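Local structure of alpha-fucosidase (Bifidobacterium bifidum, 2EAB) at residues S731-Q743 / N800-G812. The protein probably releases alpha-1,2-linked L-fucose from glycans by hydrolysis, this chain being the catalytic piece of a longer calcium-binding membrane protein. Sequence-based numbering, arbitrary orientation.
Sequences SWARTGDGNTTYQ and NILPALPDAWAGG. With EDO (1,2-ethanediol), chain G.
Asn739 and Asp807 each hold CG beside the backbone N, which brings amide and carboxylate together, whereas Tyr742 turns CG anti to its N (chi1 172°) and lays its ring against Ala808 and Trp809. The Asn739 amide works with both ends. Asn739 OD1 accepts from Asp807 N at 2.9 Å, nearly along the C=O axis, and also accepts a hydrogen bond from a water that in turn accepts from Ala808 N; Asn739 ND2 donates to Asp807 OD2 at 3.0 Å, meeting it from above the carboxylate, whose plane stands 74° from the amide. An alanine in place of Asn739 is likely to leave Asp807 N and its carboxylate without these mates and the type I turn from Pro806 to Trp809 less firmly held to the helix. Beside this polar pair lies the apolar part: Ala808 CB sits over one face of the Tyr742 ring, a CH-pi contact 4.0 Å from its centroid, Pro806 CB lies 3.5 Å from Tyr742 CB, and the Trp809 indole slants against the ring. Tyr742 OH and Trp809 NE1 are hydrogen-bonded to OE2 and OE1 of Glu372. At the helix start Gly738 CA comes within 3.2 Å of Ala804 O, where a CB would clash, and Ala804 CB rests 3.4 Å from Ala733 O. The contact thus joins helices 722-734 and 738-751, in the family 95 catalytic region, to the loop linking strands 799-801 and 812-819 within the C-terminal region. Its chemistry is divided: the Asn739 amide and a water hold backbone N-H groups of the turn, with the Asp807 carboxylate, on the more exposed side, while Pro806, Tyr742 and Trp809 pack on the more buried side, with Ala808 at its edge.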
loop_
_atom_site.group_PDB
_atom_site.type_symbol
_atom_site.label_atom_id
_atom_site.label_comp_id
_atom_site.label_asym_id
_atom_site.label_seq_id
_atom_site.Cartn_x
_atom_site.Cartn_y
_atom_site.Cartn_z
ATOM N N SER A 731 4.472 -13.332 5.217
ATOM C CA SER A 731 3.908 -14.599 5.679
ATOM C C SER A 731 4.953 -15.420 6.419
ATOM O O SER A 731 4.705 -15.913 7.523
ATOM C CB SER A 731 3.347 -15.396 4.506
ATOM O OG SER A 731 2.305 -14.683 3.863
ATOM N N TRP A 732 6.132 -15.548 5.821
ATOM C CA TRP A 732 7.212 -16.267 6.475
ATOM C C TRP A 732 7.666 -15.589 7.770
ATOM O O TRP A 732 7.997 -16.274 8.731
ATOM C CB TRP A 732 8.372 -16.499 5.516
ATOM C CG TRP A 732 8.184 -17.719 4.653
ATOM C CD1 TRP A 732 7.735 -17.755 3.364
ATOM C CD2 TRP A 732 8.438 -19.079 5.031
ATOM N NE1 TRP A 732 7.701 -19.056 2.912
ATOM C CE2 TRP A 732 8.130 -19.889 3.912
ATOM C CE3 TRP A 732 8.898 -19.692 6.203
ATOM C CZ2 TRP A 732 8.270 -21.284 3.931
ATOM C CZ3 TRP A 732 9.035 -21.080 6.224
ATOM C CH2 TRP A 732 8.725 -21.857 5.092
ATOM N N ALA A 733 7.649 -14.259 7.827
ATOM C CA ALA A 733 8.027 -13.568 9.065
ATOM C C ALA A 733 7.136 -14.005 10.231
ATOM O O ALA A 733 7.617 -14.223 11.346
ATOM C CB ALA A 733 7.974 -12.062 8.894
ATOM N N ARG A 734 5.839 -14.150 9.969
ATOM C CA ARG A 734 4.878 -14.538 10.997
ATOM C C ARG A 734 5.119 -15.947 11.542
ATOM O O ARG A 734 4.660 -16.266 12.639
ATOM C CB ARG A 734 3.451 -14.424 10.449
ATOM C CG ARG A 734 2.985 -12.984 10.185
ATOM C CD ARG A 734 2.760 -12.211 11.489
ATOM N NE ARG A 734 2.119 -10.899 11.337
ATOM C CZ ARG A 734 0.814 -10.717 11.141
ATOM N NH1 ARG A 734 0.004 -11.760 11.005
ATOM N NH2 ARG A 734 0.320 -9.487 11.061
ATOM N N THR A 735 5.825 -16.788 10.783
ATOM C CA THR A 735 6.155 -18.146 11.229
ATOM C C THR A 735 7.289 -18.182 12.252
ATOM O O THR A 735 7.502 -19.212 12.898
ATOM C CB THR A 735 6.591 -19.078 10.065
ATOM O OG1 THR A 735 7.900 -18.707 9.615
ATOM C CG2 THR A 735 5.612 -19.047 8.907
ATOM N N GLY A 736 8.042 -17.091 12.359
ATOM C CA GLY A 736 9.233 -17.061 13.204
ATOM C C GLY A 736 10.511 -17.523 12.519
ATOM O O GLY A 736 11.591 -17.441 13.110
ATOM N N ASP A 737 10.401 -18.004 11.281
ATOM C CA ASP A 737 11.576 -18.463 10.536
ATOM C C ASP A 737 12.241 -17.268 9.853
ATOM O O ASP A 737 11.979 -16.973 8.681
ATOM C CB ASP A 737 11.180 -19.546 9.521
ATOM C CG ASP A 737 12.375 -20.160 8.795
ATOM O OD1 ASP A 737 13.502 -19.634 8.896
ATOM O OD2 ASP A 737 12.165 -21.175 8.094
ATOM N N GLY A 738 13.107 -16.588 10.600
ATOM C CA GLY A 738 13.822 -15.424 10.093
ATOM C C GLY A 738 14.784 -15.741 8.967
ATOM O O GLY A 738 15.010 -14.905 8.101
ATOM N N ASN A 739 15.360 -16.941 8.974
ATOM C CA ASN A 739 16.288 -17.329 7.914
ATOM C C ASN A 739 15.605 -17.436 6.553
ATOM O O ASN A 739 16.084 -16.867 5.575
ATOM C CB ASN A 739 17.015 -18.623 8.277
ATOM C CG ASN A 739 17.995 -18.433 9.419
ATOM O OD1 ASN A 739 18.488 -17.331 9.655
ATOM N ND2 ASN A 739 18.284 -19.515 10.134
ATOM N N THR A 740 14.479 -18.140 6.500
ATOM C CA THR A 740 13.727 -18.246 5.254
ATOM C C THR A 740 13.196 -16.875 4.832
ATOM O O THR A 740 13.241 -16.525 3.650
ATOM C CB THR A 740 12.594 -19.281 5.354
ATOM O OG1 THR A 740 13.164 -20.550 5.690
ATOM C CG2 THR A 740 11.861 -19.416 4.028
ATOM N N THR A 741 12.711 -16.095 5.799
ATOM C CA THR A 741 12.204 -14.751 5.521
ATOM C C THR A 741 13.293 -13.891 4.891
ATOM O O THR A 741 13.064 -13.234 3.868
ATOM C CB THR A 741 11.667 -14.062 6.789
ATOM O OG1 THR A 741 10.682 -14.894 7.404
ATOM C CG2 THR A 741 11.018 -12.735 6.438
ATOM N N TYR A 742 14.477 -13.903 5.501
ATOM C CA TYR A 742 15.605 -13.155 4.971
ATOM C C TYR A 742 15.992 -13.611 3.562
ATOM O O TYR A 742 16.302 -12.792 2.697
ATOM C CB TYR A 742 16.822 -13.231 5.901
ATOM C CG TYR A 742 18.029 -12.614 5.261
ATOM C CD1 TYR A 742 18.126 -11.233 5.114
ATOM C CD2 TYR A 742 19.043 -13.409 4.735
ATOM C CE1 TYR A 742 19.216 -10.653 4.487
ATOM C CE2 TYR A 742 20.142 -12.841 4.108
ATOM C CZ TYR A 742 20.219 -11.463 3.982
ATOM O OH TYR A 742 21.296 -10.893 3.353
ATOM N N GLN A 743 15.977 -14.921 3.342
ATOM C CA GLN A 743 16.293 -15.461 2.022
ATOM C C GLN A 743 15.325 -14.936 0.957
ATOM O O GLN A 743 15.719 -14.716 -0.192
ATOM C CB GLN A 743 16.292 -16.983 2.047
ATOM C CG GLN A 743 17.519 -17.615 2.665
ATOM C CD GLN A 743 17.456 -19.122 2.572
ATOM O OE1 GLN A 743 18.205 -19.742 1.819
ATOM N NE2 GLN A 743 16.536 -19.718 3.310
ATOM N N ASN A 800 5.907 -8.405 20.600
ATOM C CA ASN A 800 6.833 -9.508 20.378
ATOM C C ASN A 800 8.117 -9.000 19.742
ATOM O O ASN A 800 8.143 -8.643 18.558
ATOM C CB ASN A 800 6.166 -10.589 19.522
ATOM C CG ASN A 800 6.993 -11.853 19.413
ATOM O OD1 ASN A 800 8.148 -11.898 19.850
ATOM N ND2 ASN A 800 6.406 -12.888 18.819
ATOM N N ILE A 801 9.172 -8.957 20.553
ATOM C CA ILE A 801 10.472 -8.435 20.164
ATOM C C ILE A 801 11.297 -9.495 19.432
ATOM O O ILE A 801 11.506 -10.601 19.939
ATOM C CB ILE A 801 11.250 -7.944 21.416
ATOM C CG1 ILE A 801 10.448 -6.891 22.198
ATOM C CG2 ILE A 801 12.652 -7.458 21.056
ATOM C CD1 ILE A 801 10.124 -5.613 21.430
ATOM N N LEU A 802 11.768 -9.128 18.240
ATOM C CA LEU A 802 12.636 -9.972 17.409
ATOM C C LEU A 802 12.063 -11.375 17.163
ATOM O O LEU A 802 12.710 -12.379 17.458
ATOM C CB LEU A 802 14.057 -10.029 17.991
ATOM C CG LEU A 802 14.771 -8.677 18.089
ATOM C CD1 LEU A 802 16.081 -8.819 18.847
ATOM C CD2 LEU A 802 15.009 -8.049 16.714
ATOM N N PRO A 803 10.830 -11.445 16.630
ATOM C CA PRO A 803 10.152 -12.727 16.421
ATOM C C PRO A 803 10.701 -13.577 15.273
ATOM O O PRO A 803 10.476 -14.781 15.251
ATOM C CB PRO A 803 8.715 -12.305 16.112
ATOM C CG PRO A 803 8.874 -10.963 15.472
ATOM C CD PRO A 803 9.983 -10.307 16.226
ATOM N N ALA A 804 11.391 -12.959 14.320
ATOM C CA ALA A 804 11.923 -13.688 13.168
ATOM C C ALA A 804 13.219 -13.036 12.704
ATOM O O ALA A 804 13.354 -12.586 11.563
ATOM C CB ALA A 804 10.890 -13.767 12.042
ATOM N N LEU A 805 14.181 -13.001 13.623
ATOM C CA LEU A 805 15.465 -12.373 13.375
ATOM C C LEU A 805 16.355 -13.316 12.567
ATOM O O LEU A 805 16.613 -14.442 12.994
ATOM C CB LEU A 805 16.140 -12.020 14.698
ATOM C CG LEU A 805 17.540 -11.408 14.618
ATOM C CD1 LEU A 805 17.488 -9.997 14.056
ATOM C CD2 LEU A 805 18.186 -11.422 15.989
ATOM N N PRO A 806 16.814 -12.865 11.387
ATOM C CA PRO A 806 17.687 -13.719 10.585
ATOM C C PRO A 806 19.056 -13.894 11.224
ATOM O O PRO A 806 19.593 -12.950 11.806
ATOM C CB PRO A 806 17.846 -12.932 9.275
ATOM C CG PRO A 806 16.771 -11.901 9.287
ATOM C CD PRO A 806 16.546 -11.579 10.720
ATOM N N ASP A 807 19.621 -15.091 11.095
ATOM C CA ASP A 807 20.993 -15.334 11.543
ATOM C C ASP A 807 21.986 -14.427 10.807
ATOM O O ASP A 807 23.058 -14.121 11.334
ATOM C CB ASP A 807 21.381 -16.806 11.362
ATOM C CG ASP A 807 20.575 -17.749 12.246
ATOM O OD1 ASP A 807 19.932 -17.294 13.216
ATOM O OD2 ASP A 807 20.587 -18.967 11.968
ATOM N N ALA A 808 21.614 -13.988 9.603
ATOM C CA ALA A 808 22.429 -13.070 8.803
ATOM C C ALA A 808 22.637 -11.711 9.482
ATOM O O ALA A 808 23.607 -11.007 9.188
ATOM C CB ALA A 808 21.810 -12.880 7.422
ATOM N N TRP A 809 21.720 -11.342 10.376
ATOM C CA TRP A 809 21.817 -10.087 11.112
ATOM C C TRP A 809 22.135 -10.386 12.578
ATOM O O TRP A 809 21.268 -10.296 13.447
ATOM C CB TRP A 809 20.520 -9.274 10.998
ATOM C CG TRP A 809 20.061 -8.955 9.592
ATOM C CD1 TRP A 809 20.799 -9.007 8.437
ATOM C CD2 TRP A 809 18.766 -8.482 9.216
ATOM N NE1 TRP A 809 20.029 -8.619 7.361
ATOM C CE2 TRP A 809 18.777 -8.290 7.814
ATOM C CE3 TRP A 809 17.594 -8.201 9.928
ATOM C CZ2 TRP A 809 17.655 -7.835 7.112
ATOM C CZ3 TRP A 809 16.480 -7.754 9.231
ATOM C CH2 TRP A 809 16.521 -7.573 7.836
ATOM N N ALA A 810 23.392 -10.745 12.842
ATOM C CA ALA A 810 23.817 -11.186 14.174
ATOM C C ALA A 810 23.697 -10.090 15.228
ATOM O O ALA A 810 23.387 -10.357 16.391
ATOM C CB ALA A 810 25.246 -11.719 14.123
ATOM N N GLY A 811 23.946 -8.856 14.809
ATOM C CA GLY A 811 23.859 -7.701 15.688
ATOM C C GLY A 811 23.248 -6.524 14.961
ATOM O O GLY A 811 23.312 -6.430 13.736
ATOM N N GLY A 812 22.649 -5.620 15.721
ATOM C CA GLY A 812 22.043 -4.445 15.129
ATOM C C GLY A 812 21.161 -3.708 16.103
ATOM O O GLY A 812 21.077 -4.060 17.285
HETATM C C1 EDO G . 0.656 -6.896 9.599
HETATM O O1 EDO G . 1.250 -7.173 10.964
HETATM C C2 EDO G . 0.930 -5.368 9.309
HETATM O O2 EDO G . 0.311 -4.611 10.379
HETATM O O HOH W 1 12.588 -17.013 15.613
HETATM O O HOH W 2 14.663 -16.396 13.143
HETATM O O HOH W 3 19.717 -15.515 7.921
#